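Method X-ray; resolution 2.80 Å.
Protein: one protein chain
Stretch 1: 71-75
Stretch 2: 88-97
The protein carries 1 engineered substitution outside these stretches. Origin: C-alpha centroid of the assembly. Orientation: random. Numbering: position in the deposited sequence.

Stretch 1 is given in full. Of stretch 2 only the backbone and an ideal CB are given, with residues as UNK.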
# COMPACT_ATOMS: atom_id res chain seq x y z
N ALA A 71 14.92 -3.42 18.29
CA ALA A 71 14.94 -2.97 16.89
C ALA A 71 16.32 -3.15 16.24
O ALA A 71 17.35 -2.75 16.81
CB ALA A 71 14.50 -1.53 16.82
N LEU A 72 16.33 -3.73 15.04
CA LEU A 72 17.58 -4.11 14.39
C LEU A 72 17.70 -3.58 12.96
O LEU A 72 16.89 -3.89 12.09
CB LEU A 72 17.72 -5.63 14.38
CG LEU A 72 18.74 -6.31 15.30
CD1 LEU A 72 18.98 -5.56 16.59
CD2 LEU A 72 18.28 -7.71 15.61
N ASN A 73 18.75 -2.81 12.71
CA ASN A 73 18.97 -2.28 11.38
C ASN A 73 20.01 -3.10 10.67
O ASN A 73 20.87 -3.69 11.31
CB ASN A 73 19.45 -0.83 11.47
CG ASN A 73 18.47 0.06 12.18
OD1 ASN A 73 17.28 0.11 11.84
ND2 ASN A 73 18.95 0.77 13.19
N LEU A 74 19.95 -3.13 9.35
CA LEU A 74 20.98 -3.81 8.59
C LEU A 74 22.23 -2.92 8.42
O LEU A 74 23.35 -3.43 8.40
CB LEU A 74 20.42 -4.27 7.24
CG LEU A 74 18.93 -4.62 7.26
CD1 LEU A 74 18.53 -5.56 6.12
CD2 LEU A 74 18.54 -5.22 8.58
N SER A 75 22.04 -1.59 8.33
CA SER A 75 23.15 -0.63 8.22
C SER A 75 23.15 0.37 9.34
O SER A 75 22.46 0.20 10.34
CB SER A 75 23.07 0.15 6.92
OG SER A 75 23.03 -0.70 5.81
N UNK A 88 24.80 -6.85 -0.81
CA UNK A 88 25.09 -6.09 0.40
C UNK A 88 23.89 -6.05 1.32
O UNK A 88 24.03 -6.06 2.54
CB UNK A 88 25.53 -4.67 0.05
N UNK A 89 22.70 -5.97 0.74
CA UNK A 89 21.47 -5.94 1.53
C UNK A 89 21.33 -7.26 2.27
O UNK A 89 21.14 -7.28 3.49
CB UNK A 89 20.25 -5.68 0.65
N UNK A 90 21.43 -8.36 1.52
CA UNK A 90 21.42 -9.70 2.08
C UNK A 90 22.44 -9.89 3.19
O UNK A 90 22.14 -10.50 4.21
CB UNK A 90 21.67 -10.72 0.97
N UNK A 91 23.65 -9.38 2.98
CA UNK A 91 24.70 -9.45 4.01
C UNK A 91 24.24 -8.78 5.29
O UNK A 91 24.41 -9.34 6.37
CB UNK A 91 25.99 -8.80 3.51
N UNK A 92 23.67 -7.58 5.16
CA UNK A 92 23.07 -6.84 6.27
C UNK A 92 21.97 -7.61 6.99
O UNK A 92 21.96 -7.67 8.22
CB UNK A 92 22.50 -5.51 5.76
N UNK A 93 21.05 -8.19 6.23
CA UNK A 93 20.03 -9.06 6.80
C UNK A 93 20.69 -10.11 7.69
O UNK A 93 20.43 -10.17 8.89
CB UNK A 93 19.21 -9.73 5.70
N UNK A 94 21.54 -10.93 7.07
CA UNK A 94 22.38 -11.93 7.73
C UNK A 94 22.79 -11.52 9.13
O UNK A 94 22.41 -12.15 10.12
CB UNK A 94 23.63 -12.20 6.89
N UNK A 95 23.61 -10.48 9.20
CA UNK A 95 24.04 -9.88 10.46
C UNK A 95 22.90 -9.67 11.44
O UNK A 95 22.99 -10.06 12.59
CB UNK A 95 24.73 -8.54 10.19
N UNK A 96 21.83 -9.03 10.98
CA UNK A 96 20.72 -8.71 11.85
C UNK A 96 19.94 -9.95 12.30
O UNK A 96 19.58 -10.07 13.46
CB UNK A 96 19.78 -7.73 11.14
N UNK A 97 19.67 -10.88 11.37
CA UNK A 97 18.93 -12.08 11.74
C UNK A 97 19.75 -12.92 12.70
O UNK A 97 19.33 -13.16 13.84
CB UNK A 97 18.56 -12.90 10.50

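Stretch 2 is helical throughout, and stretch 1 begins in a strand and passes into a loop; the contact is made chiefly by Leu-74, with a smaller share from Leu-72. At position 88 the ideal CB has nothing of stretch 1 within 5.5 Å, so almost any helix-compatible residue would do. It is Glu-88, which makes no contact across the stretches.

Position 89 points sideways, again with no atom of stretch 1 within 5.5 Å of its ideal CB, and many side chains are possible. The residue is Gln-89, whose end leads away; its contact is through the backbone, Leu-74 CD1 lying 4.1 Å from Gln-89 O. Positions 90 and 91, directed away and sideways, would suit polar or apolar side chains alike and are occupied by Val-90 and Ala-91.

Position 92 is the most restricted. Its CA lies 4.4 Å from Leu-74 CA, the nearest pair of CA atoms between the stretches, and its CA-to-CB direction runs toward stretch 1. An ideal CB there would sit 2.8 Å from Leu-74 CB, a clash, so with this backbone only a residue without a CB fits, although phi and psi of -57° and -48° are ordinary helical values. Gly-92 meets the demand: Leu-74 CB packs 3.7 Å from Gly-92 C. One water also bridges the backbones, donating to Asn-73 O at 3.1 Å and to Gly-92 O at 2.9 Å, although acceptors elsewhere compete for its protons.

At position 93 the CB points away, yet it lies 4.2 Å from Leu-74 CD1; beyond it stretch 1 imposes little, and many side chains, large ones included, would suit. Phe-93 takes the t rotamer; its CB touches Leu-74 CD1 at 4.2 Å, and the ring extends beyond this contact.

Position 94 is out of reach and tolerates many residues, here Glu-94. Position 95 is directed toward stretch 1 but finds nothing within 5.5 Å, leaving room for small or larger side chains; Ala-95 CB lies 3.3 Å from the bridging water oxygen.

Position 96 faces stretch 1 squarely. Its ideal CB is 3.8 Å from Leu-74 CD2, 4.2 Å from Asn-73 O and 4.4 Å from Leu-72 CB, a largely apolar setting that suits a small, nonpolar residue. Ala-96 packs its CB 3.8 Å from Leu-74 CD2 and 4.3 Å from Leu-72 CB, while Leu-72 CD2 approaches Ala-96 O to 3.4 Å. Position 97 points away, suits polar or apolar side chains, and carries Phe-97 without contact.

Stretch 2, residues 88-97: EQVAGFEAAF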
# COMPACT_ATOMS: atom_id res chain seq x y z
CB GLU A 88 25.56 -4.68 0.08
CG GLU A 88 26.99 -4.57 -0.38
CD GLU A 88 27.42 -3.12 -0.58
OE1 GLU A 88 28.04 -2.84 -1.64
OE2 GLU A 88 27.14 -2.27 0.30
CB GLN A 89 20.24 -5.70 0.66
CG GLN A 89 20.14 -4.29 0.12
CD GLN A 89 19.16 -4.20 -1.01
OE1 GLN A 89 18.17 -4.94 -1.04
NE2 GLN A 89 19.42 -3.31 -1.95
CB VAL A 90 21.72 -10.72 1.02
CG1 VAL A 90 21.71 -12.11 1.63
CG2 VAL A 90 20.73 -10.59 -0.11
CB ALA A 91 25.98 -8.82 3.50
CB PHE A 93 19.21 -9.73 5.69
CG PHE A 93 18.03 -10.53 6.18
CD1 PHE A 93 17.52 -10.34 7.45
CD2 PHE A 93 17.45 -11.49 5.37
CE1 PHE A 93 16.45 -11.08 7.90
CE2 PHE A 93 16.38 -12.25 5.81
CZ PHE A 93 15.88 -12.04 7.07
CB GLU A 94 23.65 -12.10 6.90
CG GLU A 94 23.86 -13.49 6.34
CD GLU A 94 22.57 -14.14 5.96
OE1 GLU A 94 21.63 -14.05 6.78
OE2 GLU A 94 22.51 -14.72 4.86
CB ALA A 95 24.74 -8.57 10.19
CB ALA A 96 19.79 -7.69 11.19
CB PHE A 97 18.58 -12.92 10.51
CG PHE A 97 17.90 -14.22 10.84
CD1 PHE A 97 18.61 -15.41 10.79
CD2 PHE A 97 16.57 -14.25 11.20
CE1 PHE A 97 17.99 -16.61 11.09
CE2 PHE A 97 15.94 -15.45 11.50
CZ PHE A 97 16.65 -16.63 11.45
O HOH W 1 22.74 -5.97 10.43
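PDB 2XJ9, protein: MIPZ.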